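Local coordinates for intracellular protein transport protein USO1 (Saccharomyces cerevisiae S288c, PDB 6LSU) that acts in ER-to-Golgi protein transport as a vesicle tethering factor, this chain being the globular head of a homodimer whose tails form a long coiled coil, at residues S258-N261 and N262-Y266; P281-A284 and H285-E289; A331-S335 and S336-V340; P403-S406 and I407-W411; E565-T568 and T569-A573. All blocks are in the same frame, centred on the assembly; numbering follows the deposited sequence.

Interaction 1 (S258-N261 and N262-Y266); sequences SLIN and NILKY
From S258 the backbone completes the last turn of helix 251-264 and runs on into K265, with N262 N on S258 O at 3.0 Å and I263 N on L259 O at 2.9 Å. N261 O accepts both K265 N, at 2.9 Å, and L264 N, at 3.2 Å. The bond from L264 N to I260 O is weak, so L264 N is shared between two carbonyls.

L259 and I263 slant across each other, and their CD1 atoms meet at 3.7 Å. CG of L259 is anti to the backbone N (chi1 172°), which puts the branches beside I263. I260 and L264 run side by side, CG2 to CD1 at 4.0 Å. CD of K265 lies 3.4 Å from OD1 of N261, a polar atom against a methylene. N262 ND2 donates to the carbonyl of N114.

L259 also packs on L214 of helix 204-218, and I260 and L264 on I313 of helix 301-317. The helix ends ARM 4 of the armadillo solenoid, its apolar flanks against neighbouring helices. Where it runs out, side-chain amides take over these carbonyls: N270 ND2 bonds I263 O, Q271 NE2 bonds L264 O, and Q225 NE2 bonds N262 O and K265 O.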
loop_
_atom_site.group_PDB
_atom_site.type_symbol
_atom_site.label_atom_id
_atom_site.label_comp_id
_atom_site.label_asym_id
_atom_site.label_seq_id
_atom_site.Cartn_x
_atom_site.Cartn_y
_atom_site.Cartn_z
ATOM N N SER A 258 5.764 11.084 9.009
ATOM C CA SER A 258 4.362 10.773 9.377
ATOM C C SER A 258 3.562 12.084 9.363
ATOM O O SER A 258 2.393 12.111 8.905
ATOM C CB SER A 258 4.319 10.129 10.709
ATOM O OG SER A 258 3.447 9.028 10.670
ATOM N N LEU A 259 4.183 13.156 9.866
ATOM C CA LEU A 259 3.547 14.490 9.874
ATOM C C LEU A 259 3.457 15.013 8.426
ATOM O O LEU A 259 2.352 15.444 8.008
ATOM C CB LEU A 259 4.316 15.435 10.812
ATOM C CG LEU A 259 3.858 16.883 10.750
ATOM C CD1 LEU A 259 2.367 16.971 11.062
ATOM C CD2 LEU A 259 4.691 17.759 11.672
ATOM N N ILE A 260 4.526 14.921 7.633
ATOM C CA ILE A 260 4.418 15.297 6.192
ATOM C C ILE A 260 3.257 14.526 5.571
ATOM O O ILE A 260 2.546 15.115 4.737
ATOM C CB ILE A 260 5.725 15.055 5.427
ATOM C CG1 ILE A 260 6.887 15.849 5.983
ATOM C CG2 ILE A 260 5.523 15.382 3.945
ATOM C CD1 ILE A 260 8.160 15.721 5.112
ATOM N N ASN A 261 3.078 13.267 5.942
ATOM C CA ASN A 261 2.022 12.418 5.361
ATOM C C ASN A 261 0.664 13.002 5.742
ATOM O O ASN A 261 -0.153 13.154 4.840
ATOM C CB ASN A 261 2.210 10.949 5.777
ATOM C CG ASN A 261 1.205 10.031 5.124
ATOM O OD1 ASN A 261 0.008 10.117 5.428
ATOM N ND2 ASN A 261 1.686 9.191 4.224
ATOM N N ASN A 262 0.426 13.291 7.014
ATOM C CA ASN A 262 -0.888 13.763 7.517
ATOM C C ASN A 262 -1.202 15.160 6.952
ATOM O O ASN A 262 -2.409 15.468 6.788
ATOM C CB ASN A 262 -0.936 13.796 9.045
ATOM C CG ASN A 262 -1.012 12.431 9.695
ATOM O OD1 ASN A 262 -1.531 11.474 9.129
ATOM N ND2 ASN A 262 -0.527 12.337 10.911
ATOM N N ILE A 263 -0.190 15.997 6.650
ATOM C CA ILE A 263 -0.452 17.345 6.066
ATOM C C ILE A 263 -0.881 17.225 4.588
ATOM O O ILE A 263 -1.543 18.206 4.117
ATOM C CB ILE A 263 0.793 18.239 6.225
ATOM C CG1 ILE A 263 1.129 18.523 7.683
ATOM C CG2 ILE A 263 0.668 19.522 5.426
ATOM C CD1 ILE A 263 2.573 18.896 7.894
ATOM N N LEU A 264 -0.503 16.135 3.866
ATOM C CA LEU A 264 -0.769 15.949 2.394
ATOM C C LEU A 264 -1.974 15.046 2.116
ATOM O O LEU A 264 -2.664 15.266 1.127
ATOM C CB LEU A 264 0.460 15.365 1.687
ATOM C CG LEU A 264 1.737 16.196 1.797
ATOM C CD1 LEU A 264 2.839 15.602 0.976
ATOM C CD2 LEU A 264 1.481 17.621 1.362
ATOM N N LYS A 265 -2.225 14.049 2.958
ATOM C CA LYS A 265 -3.308 13.057 2.728
ATOM C C LYS A 265 -4.578 13.842 2.438
ATOM O O LYS A 265 -4.992 14.632 3.287
ATOM C CB LYS A 265 -3.475 12.112 3.926
ATOM C CG LYS A 265 -3.958 10.704 3.562
ATOM C CD LYS A 265 -2.852 9.658 3.614
ATOM C CE LYS A 265 -3.186 8.288 3.043
ATOM N NZ LYS A 265 -2.009 7.381 3.123
ATOM N N TYR A 266 -5.130 13.682 1.245
ATOM C CA TYR A 266 -6.485 14.151 0.840
ATOM C C TYR A 266 -6.532 15.666 0.618
ATOM O O TYR A 266 -7.644 16.242 0.457
ATOM C CB TYR A 266 -7.515 13.767 1.902
ATOM C CG TYR A 266 -7.539 12.295 2.221
ATOM C CD1 TYR A 266 -7.472 11.345 1.208
ATOM C CD2 TYR A 266 -7.641 11.847 3.531
ATOM C CE1 TYR A 266 -7.507 9.986 1.489
ATOM C CE2 TYR A 266 -7.678 10.493 3.828
ATOM C CZ TYR A 266 -7.605 9.560 2.806
ATOM O OH TYR A 266 -7.627 8.227 3.097
#

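Interaction 2 (P281-A284 and H285-E289); sequences PKLA and HLLSE
P281-A284 and H285-E289 are joined first by backbone bonds of helix 280-287. L287 N reaches L283 O at 2.8 Å with an N-H...O angle of 167°. L286 N reaches K282 O at 3.1 Å. H285 N bonds P281 O at 3.0 Å. S288 N on A284 O is weak, where the helix is giving out. P281 lies in the first turn, where its missing N-H costs no helical bond.

Apolar contacts follow the i to i+4 spacing. CG of L283 and CD1 of L287 are 4.3 Å apart. CG of L287 stands anti to the carbonyl carbon (chi1 -76°), lying over L283 O at 3.4 Å. Both leucines also touch helix 301-317, L283 at I313 and V314, L287 at I307 and A310. L286 turns to I241 of helix 233-244.

The polar side chains lie on the more exposed side. K282 touches E235. H285 carries its CB 3.3 Å from P281 O; its ring extends past these carbonyls, and the residue touches E242. E289 OE2 accepts from L247 N. E289 OE1 lies close to E242 OE1, a like-charge pair that may raise the proton affinity of one of them.

The helix, part of ARM 5, is therefore amphipathic. Leucines pack it between its neighbours in the solenoid. P281 and H285 are exposed on its outer side, while S288 touches V340 of helix 337-346.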
loop_
_atom_site.group_PDB
_atom_site.type_symbol
_atom_site.label_atom_id
_atom_site.label_comp_id
_atom_site.label_asym_id
_atom_site.label_seq_id
_atom_site.Cartn_x
_atom_site.Cartn_y
_atom_site.Cartn_z
ATOM N N PRO A 281 13.342 17.612 -4.717
ATOM C CA PRO A 281 14.776 17.314 -4.670
ATOM C C PRO A 281 15.190 16.766 -3.297
ATOM O O PRO A 281 16.057 15.936 -3.221
ATOM C CB PRO A 281 15.451 18.661 -4.896
ATOM C CG PRO A 281 14.386 19.522 -5.508
ATOM C CD PRO A 281 13.062 19.028 -4.975
ATOM N N LYS A 282 14.539 17.262 -2.246
ATOM C CA LYS A 282 14.786 16.857 -0.836
ATOM C C LYS A 282 14.315 15.411 -0.616
ATOM O O LYS A 282 15.073 14.637 -0.040
ATOM C CB LYS A 282 14.085 17.835 0.112
ATOM C CG LYS A 282 14.828 19.148 0.283
ATOM C CD LYS A 282 13.927 20.349 0.401
ATOM C CE LYS A 282 14.658 21.539 0.965
ATOM N NZ LYS A 282 13.680 22.468 1.577
ATOM N N LEU A 283 13.098 15.089 -1.058
ATOM C CA LEU A 283 12.472 13.744 -0.931
ATOM C C LEU A 283 13.284 12.730 -1.757
ATOM O O LEU A 283 13.619 11.655 -1.231
ATOM C CB LEU A 283 11.032 13.859 -1.430
ATOM C CG LEU A 283 10.166 12.635 -1.188
ATOM C CD1 LEU A 283 10.166 12.289 0.278
ATOM C CD2 LEU A 283 8.748 12.896 -1.656
ATOM N N ALA A 284 13.641 13.095 -2.982
ATOM C CA ALA A 284 14.542 12.346 -3.875
ATOM C C ALA A 284 15.841 12.066 -3.154
ATOM O O ALA A 284 16.370 10.960 -3.276
ATOM C CB ALA A 284 14.855 13.138 -5.110
ATOM N N HIS A 285 16.395 13.071 -2.496
ATOM C CA HIS A 285 17.744 12.936 -1.883
ATOM C C HIS A 285 17.679 11.867 -0.763
ATOM O O HIS A 285 18.666 11.059 -0.598
ATOM C CB HIS A 285 18.233 14.296 -1.382
ATOM C CG HIS A 285 19.441 14.132 -0.538
ATOM N ND1 HIS A 285 20.678 13.875 -1.114
ATOM C CD2 HIS A 285 19.611 14.118 0.812
ATOM C CE1 HIS A 285 21.569 13.721 -0.151
ATOM N NE2 HIS A 285 20.948 13.877 1.041
ATOM N N LEU A 286 16.578 11.923 0.014
ATOM C CA LEU A 286 16.265 11.000 1.142
ATOM C C LEU A 286 15.969 9.578 0.626
ATOM O O LEU A 286 16.522 8.661 1.179
ATOM C CB LEU A 286 15.042 11.563 1.874
ATOM C CG LEU A 286 14.505 10.704 3.011
ATOM C CD1 LEU A 286 15.536 10.684 4.132
ATOM C CD2 LEU A 286 13.167 11.210 3.502
ATOM N N LEU A 287 15.155 9.439 -0.434
ATOM C CA LEU A 287 14.866 8.157 -1.087
ATOM C C LEU A 287 16.158 7.564 -1.668
ATOM O O LEU A 287 16.312 6.338 -1.721
ATOM C CB LEU A 287 13.820 8.373 -2.173
ATOM C CG LEU A 287 12.387 8.560 -1.684
ATOM C CD1 LEU A 287 11.441 8.854 -2.848
ATOM C CD2 LEU A 287 11.949 7.298 -0.968
ATOM N N SER A 288 17.104 8.392 -2.047
ATOM C CA SER A 288 18.288 7.913 -2.802
ATOM C C SER A 288 19.378 7.479 -1.814
ATOM O O SER A 288 20.306 6.773 -2.235
ATOM C CB SER A 288 18.796 8.932 -3.796
ATOM O OG SER A 288 19.808 9.736 -3.209
ATOM N N GLU A 289 19.192 7.726 -0.521
ATOM C CA GLU A 289 20.178 7.336 0.503
ATOM C C GLU A 289 20.641 5.882 0.413
ATOM O O GLU A 289 21.830 5.600 0.525
ATOM C CB GLU A 289 19.641 7.642 1.885
ATOM C CG GLU A 289 20.278 8.886 2.452
ATOM C CD GLU A 289 19.445 9.537 3.541
ATOM O OE1 GLU A 289 19.242 10.830 3.476
ATOM O OE2 GLU A 289 19.027 8.757 4.442
#

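Interaction 3 (A331-S335 and S336-V340); sequences ALLDS and SVLMV
S335 and V337 supply the polar link between the two segments. V337 N donates to S335 OG at 3.3 Å with an angle of 153°, an ST turn that caps the start of helix 337-346. The same hydroxyl donates to L332 O at 3.0 Å, from above that carbonyl plane. S335 OG sits between its backbone N and carbonyl carbon (chi1 72°), and from there it reaches both partners. One hydroxyl thus joins the end of helix 325-333 to the start of the next. Backbone bonds are weak around the corner: S335 N on L332 O is long. Regular bonding resumes with V340 N on S336 O at 2.8 Å.

This is a tight helix-to-helix corner within ARM 6 of the armadillo solenoid. D334 is where the first helix leaves helical angles.

The apolar contacts span the corner. L333 and L338 run alongside each other, with CD2 against CD2. L332 CD2 and V337 CG2 meet at 4.2 Å. L332 and V337 both reach V314 of helix 301-317. L333 packs on H371 and A372 of helix 370-376, and L338 on I379.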
loop_
_atom_site.group_PDB
_atom_site.type_symbol
_atom_site.label_atom_id
_atom_site.label_comp_id
_atom_site.label_asym_id
_atom_site.label_seq_id
_atom_site.Cartn_x
_atom_site.Cartn_y
_atom_site.Cartn_z
ATOM N N ALA A 331 4.957 16.802 -12.747
ATOM C CA ALA A 331 5.872 17.396 -11.749
ATOM C C ALA A 331 6.909 16.349 -11.301
ATOM O O ALA A 331 8.125 16.643 -11.343
ATOM C CB ALA A 331 5.092 17.975 -10.591
ATOM N N LEU A 332 6.473 15.158 -10.883
ATOM C CA LEU A 332 7.425 14.126 -10.349
ATOM C C LEU A 332 8.393 13.660 -11.444
ATOM O O LEU A 332 9.528 13.225 -11.093
ATOM C CB LEU A 332 6.640 12.951 -9.775
ATOM C CG LEU A 332 5.927 13.232 -8.467
ATOM C CD1 LEU A 332 4.799 12.238 -8.269
ATOM C CD2 LEU A 332 6.891 13.218 -7.308
ATOM N N LEU A 333 7.958 13.716 -12.712
ATOM C CA LEU A 333 8.763 13.246 -13.858
ATOM C C LEU A 333 9.869 14.263 -14.140
ATOM O O LEU A 333 10.978 13.825 -14.530
ATOM C CB LEU A 333 7.863 13.033 -15.072
ATOM C CG LEU A 333 7.481 11.586 -15.337
ATOM C CD1 LEU A 333 6.821 11.508 -16.695
ATOM C CD2 LEU A 333 8.688 10.660 -15.302
ATOM N N ASP A 334 9.596 15.537 -13.849
ATOM C CA ASP A 334 10.538 16.671 -14.017
ATOM C C ASP A 334 11.528 16.735 -12.845
ATOM O O ASP A 334 12.115 17.817 -12.636
ATOM C CB ASP A 334 9.792 18.006 -14.126
ATOM C CG ASP A 334 10.650 19.128 -14.694
ATOM O OD1 ASP A 334 11.769 18.812 -15.197
ATOM O OD2 ASP A 334 10.191 20.292 -14.654
ATOM N N SER A 335 11.721 15.646 -12.107
ATOM C CA SER A 335 12.773 15.527 -11.061
ATOM C C SER A 335 13.472 14.176 -11.212
ATOM O O SER A 335 13.268 13.543 -12.253
ATOM C CB SER A 335 12.189 15.727 -9.673
ATOM O OG SER A 335 11.398 14.623 -9.265
ATOM N N SER A 336 14.261 13.759 -10.221
ATOM C CA SER A 336 14.915 12.424 -10.224
ATOM C C SER A 336 14.025 11.343 -9.576
ATOM O O SER A 336 14.463 10.192 -9.508
ATOM C CB SER A 336 16.303 12.498 -9.613
ATOM O OG SER A 336 16.321 13.264 -8.411
ATOM N N VAL A 337 12.786 11.645 -9.180
ATOM C CA VAL A 337 12.044 10.763 -8.228
ATOM C C VAL A 337 11.772 9.408 -8.889
ATOM O O VAL A 337 12.097 8.394 -8.259
ATOM C CB VAL A 337 10.774 11.408 -7.649
ATOM C CG1 VAL A 337 10.140 10.495 -6.614
ATOM C CG2 VAL A 337 11.076 12.733 -6.997
ATOM N N LEU A 338 11.266 9.388 -10.119
ATOM C CA LEU A 338 10.944 8.143 -10.866
ATOM C C LEU A 338 12.167 7.254 -10.956
ATOM O O LEU A 338 12.051 6.021 -10.731
ATOM C CB LEU A 338 10.480 8.441 -12.287
ATOM C CG LEU A 338 10.064 7.185 -13.073
ATOM C CD1 LEU A 338 8.956 6.424 -12.347
ATOM C CD2 LEU A 338 9.622 7.538 -14.497
ATOM N N MET A 339 13.275 7.825 -11.349
ATOM C CA MET A 339 14.527 7.085 -11.540
ATOM C C MET A 339 14.954 6.601 -10.162
ATOM O O MET A 339 15.473 5.511 -10.029
ATOM C CB MET A 339 15.608 7.985 -12.155
ATOM C CG MET A 339 16.827 7.206 -12.546
ATOM S SD MET A 339 16.384 6.113 -13.922
ATOM C CE MET A 339 17.371 4.681 -13.454
ATOM N N VAL A 340 14.810 7.424 -9.151
ATOM C CA VAL A 340 15.248 7.002 -7.784
ATOM C C VAL A 340 14.351 5.851 -7.279
ATOM O O VAL A 340 14.920 4.891 -6.699
ATOM C CB VAL A 340 15.287 8.181 -6.806
ATOM C CG1 VAL A 340 15.653 7.693 -5.406
ATOM C CG2 VAL A 340 16.307 9.203 -7.279
#

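Interaction 4 (P403-S406 and I407-W411); sequences PVVS and ILINW
V405 holds CG1 anti to its backbone N (chi1 173°). I409 has CG1 anti to the carbonyl carbon (chi1 -68°), and its extended chi2 carries CD1 back to V405, so V405 CG1 and I409 CD1 meet at 4.1 Å. The side chains pass at a slant along one flank of helix 404-414. The helix belongs to ARM 7 of the armadillo solenoid and follows directly on strand 399-403, the second strand of a beta hairpin.

P403 stands at the N-cap position. Its carbonyl accepts I407 N at 3.3 Å. Regular bonds follow: L408 N to V404 O at 3.0 Å, I409 N to V405 O at 3.2 Å, and N410 N to S406 O at 2.8 Å. All four are fairly straight, and this turn of helix is regular.

V404 and L408 face the interior. Their CG1 and CD1 are 4.5 Å apart, a loose contact. F346 and F376 pack against both of them, and L408 also meets C427 and L430 of helix 421-435. I407 turns to V381 and Y383 on the hairpin's other strand. One short helix is thus covered by the hairpin and by three helices.

N410 extends its amide out of the contact and gives ND2 to the carbonyl of K496. Its OD1 lies at the edge of the W411 ring, in the ring plane. W411 meets F346 edge to face, and W411 N bonds I407 O. Over one face of the indole lies CG2 of I407, 3.6 Å above the plane and offset toward the rim.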
loop_
_atom_site.group_PDB
_atom_site.type_symbol
_atom_site.label_atom_id
_atom_site.label_comp_id
_atom_site.label_asym_id
_atom_site.label_seq_id
_atom_site.Cartn_x
_atom_site.Cartn_y
_atom_site.Cartn_z
ATOM N N PRO A 403 16.886 -2.475 -20.341
ATOM C CA PRO A 403 15.624 -1.755 -20.272
ATOM C C PRO A 403 14.780 -2.225 -19.087
ATOM O O PRO A 403 14.669 -3.403 -18.856
ATOM C CB PRO A 403 14.914 -2.063 -21.574
ATOM C CG PRO A 403 15.980 -2.566 -22.467
ATOM C CD PRO A 403 17.011 -3.235 -21.578
ATOM N N VAL A 404 14.241 -1.248 -18.343
ATOM C CA VAL A 404 13.364 -1.474 -17.152
ATOM C C VAL A 404 12.205 -2.395 -17.566
ATOM O O VAL A 404 11.929 -3.373 -16.903
ATOM C CB VAL A 404 12.975 -0.114 -16.565
ATOM C CG1 VAL A 404 11.504 0.039 -16.207
ATOM C CG2 VAL A 404 13.852 0.169 -15.368
ATOM N N VAL A 405 11.634 -2.231 -18.731
ATOM C CA VAL A 405 10.440 -3.059 -19.074
ATOM C C VAL A 405 10.854 -4.542 -19.136
ATOM O O VAL A 405 10.113 -5.378 -18.633
ATOM C CB VAL A 405 9.767 -2.574 -20.355
ATOM C CG1 VAL A 405 8.668 -3.516 -20.791
ATOM C CG2 VAL A 405 9.234 -1.182 -20.143
ATOM N N SER A 406 11.984 -4.849 -19.772
ATOM C CA SER A 406 12.596 -6.206 -19.783
ATOM C C SER A 406 12.749 -6.762 -18.351
ATOM O O SER A 406 12.230 -7.882 -18.104
ATOM C CB SER A 406 13.924 -6.167 -20.537
ATOM O OG SER A 406 13.658 -5.928 -21.913
ATOM N N ILE A 407 13.358 -6.029 -17.412
ATOM C CA ILE A 407 13.515 -6.511 -15.998
ATOM C C ILE A 407 12.143 -6.826 -15.393
ATOM O O ILE A 407 12.019 -7.740 -14.679
ATOM C CB ILE A 407 14.274 -5.523 -15.115
ATOM C CG1 ILE A 407 15.613 -5.138 -15.735
ATOM C CG2 ILE A 407 14.487 -6.105 -13.707
ATOM C CD1 ILE A 407 16.417 -4.311 -14.832
ATOM N N LEU A 408 11.136 -6.018 -15.641
ATOM C CA LEU A 408 9.808 -6.256 -15.061
ATOM C C LEU A 408 9.312 -7.630 -15.530
ATOM O O LEU A 408 8.904 -8.419 -14.720
ATOM C CB LEU A 408 8.853 -5.131 -15.468
ATOM C CG LEU A 408 9.129 -3.804 -14.777
ATOM C CD1 LEU A 408 8.141 -2.760 -15.254
ATOM C CD2 LEU A 408 9.019 -3.896 -13.260
ATOM N N ILE A 409 9.370 -7.860 -16.826
ATOM C CA ILE A 409 8.833 -9.086 -17.471
ATOM C C ILE A 409 9.634 -10.267 -16.965
ATOM O O ILE A 409 9.057 -11.274 -16.612
ATOM C CB ILE A 409 8.885 -8.944 -18.990
ATOM C CG1 ILE A 409 7.876 -7.869 -19.426
ATOM C CG2 ILE A 409 8.585 -10.296 -19.615
ATOM C CD1 ILE A 409 7.918 -7.518 -20.904
ATOM N N ASN A 410 10.930 -10.065 -16.822
ATOM C CA ASN A 410 11.796 -11.139 -16.347
ATOM C C ASN A 410 11.421 -11.457 -14.901
ATOM O O ASN A 410 11.326 -12.641 -14.554
ATOM C CB ASN A 410 13.238 -10.695 -16.518
ATOM C CG ASN A 410 14.128 -11.737 -15.921
ATOM O OD1 ASN A 410 14.432 -11.666 -14.736
ATOM N ND2 ASN A 410 14.392 -12.734 -16.733
ATOM N N TRP A 411 11.264 -10.452 -14.066
ATOM C CA TRP A 411 11.036 -10.659 -12.618
ATOM C C TRP A 411 9.672 -11.285 -12.448
ATOM O O TRP A 411 9.587 -12.321 -11.734
ATOM C CB TRP A 411 11.132 -9.357 -11.828
ATOM C CG TRP A 411 12.537 -9.019 -11.478
ATOM C CD1 TRP A 411 13.665 -9.466 -12.083
ATOM C CD2 TRP A 411 12.961 -8.115 -10.456
ATOM N NE1 TRP A 411 14.771 -8.903 -11.504
ATOM C CE2 TRP A 411 14.364 -8.101 -10.479
ATOM C CE3 TRP A 411 12.289 -7.352 -9.508
ATOM C CZ2 TRP A 411 15.104 -7.309 -9.625
ATOM C CZ3 TRP A 411 13.027 -6.592 -8.640
ATOM C CH2 TRP A 411 14.415 -6.569 -8.701
#

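Interaction 5 (E565-T568 and T569-A573); sequences ELLT and TSLTA
The peptide carbonyl of E565 is approached from both faces by threonine hydroxyls. T569 OG1 donates to E565 O at 2.8 Å from above the carbonyl plane. T568 OG1 donates at 3.0 Å from the opposite side, tilted 31° from that plane. T569 N comes nearly end-on at 3.0 Å. Three donors therefore grip one oxygen. T568 OG1 also makes a weak bond to S564 O, so its share in this grip is less certain. T569 can do this because OG1 stands anti to its carbonyl carbon (chi1 -53°), turned back toward the preceding turn of the helix.

Here helix 559-568 ends, in ARM 9 of the armadillo solenoid. The chain leaves it through two successive type I turns, T568 to L571 and S570 to A573. L571 N bonds T568 O at 3.0 Å in the first, and A573 N bonds S570 O at 3.1 Å in the second. The placing of L567 O beside S570 is doubtful, so its bonds to that residue carry little weight.

L567 and L571 slant across each other, CD2 to CD2 at 3.8 Å. L571 CD1 also lies 3.6 Å from T568 O. L567 packs on L583, L586 and L631. L571 packs on F613, I624 and V628.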
loop_
_atom_site.group_PDB
_atom_site.type_symbol
_atom_site.label_atom_id
_atom_site.label_comp_id
_atom_site.label_asym_id
_atom_site.label_seq_id
_atom_site.Cartn_x
_atom_site.Cartn_y
_atom_site.Cartn_z
ATOM N N GLU A 565 -3.192 -27.617 -27.836
ATOM C CA GLU A 565 -2.258 -28.733 -27.558
ATOM C C GLU A 565 -1.693 -28.571 -26.146
ATOM O O GLU A 565 -1.790 -29.542 -25.363
ATOM C CB GLU A 565 -1.134 -28.784 -28.601
ATOM C CG GLU A 565 -1.077 -30.088 -29.390
ATOM C CD GLU A 565 -0.963 -29.893 -30.895
ATOM O OE1 GLU A 565 -1.919 -29.318 -31.484
ATOM O OE2 GLU A 565 0.092 -30.276 -31.467
ATOM N N LEU A 566 -1.170 -27.385 -25.799
ATOM C CA LEU A 566 -0.608 -27.108 -24.444
ATOM C C LEU A 566 -1.682 -27.354 -23.380
ATOM O O LEU A 566 -1.383 -28.044 -22.390
ATOM C CB LEU A 566 -0.064 -25.675 -24.398
ATOM C CG LEU A 566 1.271 -25.504 -25.110
ATOM C CD1 LEU A 566 1.573 -24.034 -25.396
ATOM C CD2 LEU A 566 2.390 -26.191 -24.331
ATOM N N LEU A 567 -2.892 -26.842 -23.593
ATOM C CA LEU A 567 -4.046 -27.026 -22.676
ATOM C C LEU A 567 -4.240 -28.521 -22.407
ATOM O O LEU A 567 -3.998 -28.939 -21.237
ATOM C CB LEU A 567 -5.299 -26.404 -23.297
ATOM C CG LEU A 567 -6.480 -26.229 -22.363
ATOM C CD1 LEU A 567 -7.717 -25.783 -23.116
ATOM C CD2 LEU A 567 -6.756 -27.508 -21.620
ATOM N N THR A 568 -4.634 -29.284 -23.439
ATOM C CA THR A 568 -5.036 -30.716 -23.325
ATOM C C THR A 568 -3.908 -31.455 -22.622
ATOM O O THR A 568 -4.213 -32.055 -21.593
ATOM C CB THR A 568 -5.330 -31.362 -24.682
ATOM O OG1 THR A 568 -4.239 -31.189 -25.595
ATOM C CG2 THR A 568 -6.577 -30.796 -25.310
ATOM N N THR A 569 -2.649 -31.278 -23.062
ATOM C CA THR A 569 -1.458 -31.787 -22.331
ATOM C C THR A 569 -1.448 -31.389 -20.844
ATOM O O THR A 569 -0.652 -31.989 -20.099
ATOM C CB THR A 569 -0.155 -31.264 -22.929
ATOM O OG1 THR A 569 -0.057 -31.499 -24.337
ATOM C CG2 THR A 569 1.071 -31.848 -22.278
ATOM N N SER A 570 -2.192 -30.350 -20.439
ATOM C CA SER A 570 -2.083 -29.716 -19.094
ATOM C C SER A 570 -3.166 -30.292 -18.178
ATOM O O SER A 570 -3.136 -30.030 -16.978
ATOM C CB SER A 570 -2.162 -28.191 -19.162
ATOM O OG SER A 570 -3.512 -27.689 -19.188
ATOM N N LEU A 571 -4.114 -31.034 -18.734
ATOM C CA LEU A 571 -5.299 -31.504 -17.979
ATOM C C LEU A 571 -4.842 -32.505 -16.909
ATOM O O LEU A 571 -5.540 -32.636 -15.893
ATOM C CB LEU A 571 -6.292 -32.093 -18.975
ATOM C CG LEU A 571 -6.958 -31.080 -19.905
ATOM C CD1 LEU A 571 -7.767 -31.775 -20.992
ATOM C CD2 LEU A 571 -7.846 -30.121 -19.136
ATOM N N THR A 572 -3.638 -33.055 -17.065
ATOM C CA THR A 572 -3.025 -34.072 -16.173
ATOM C C THR A 572 -1.919 -33.444 -15.298
ATOM O O THR A 572 -1.079 -34.198 -14.817
ATOM C CB THR A 572 -2.510 -35.239 -17.038
ATOM O OG1 THR A 572 -1.140 -35.050 -17.377
ATOM C CG2 THR A 572 -3.240 -35.395 -18.353
ATOM N N ALA A 573 -1.899 -32.121 -15.077
ATOM C CA ALA A 573 -0.769 -31.399 -14.422
ATOM C C ALA A 573 -0.936 -31.336 -12.894
ATOM O O ALA A 573 -2.100 -31.201 -12.390
ATOM C CB ALA A 573 -0.619 -30.012 -14.996
#

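How the interactions relate
Interaction 1 is the most buried; interactions 2 to 5 are partly buried, with some exposed residues. Interactions 1, 2 and 4 each lie along one helix, mainly on i to i+4 bonds; 1 and 2 run past its end and 4 begins at its N-cap. Interaction 3 joins two helices through a serine, and interaction 5 closes a helix end with threonine hydroxyls. Interactions 2 and 3 touch: A284 CB lies 3.6 Å from S336 OG, and V340 packs on L287 and S288. All five follow one another along the chain, and the other pairs do not touch. Centres are about 17 Å apart for interactions 1 and 2, about 19 Å for 3 and 4, about 28 Å for 4 and 5.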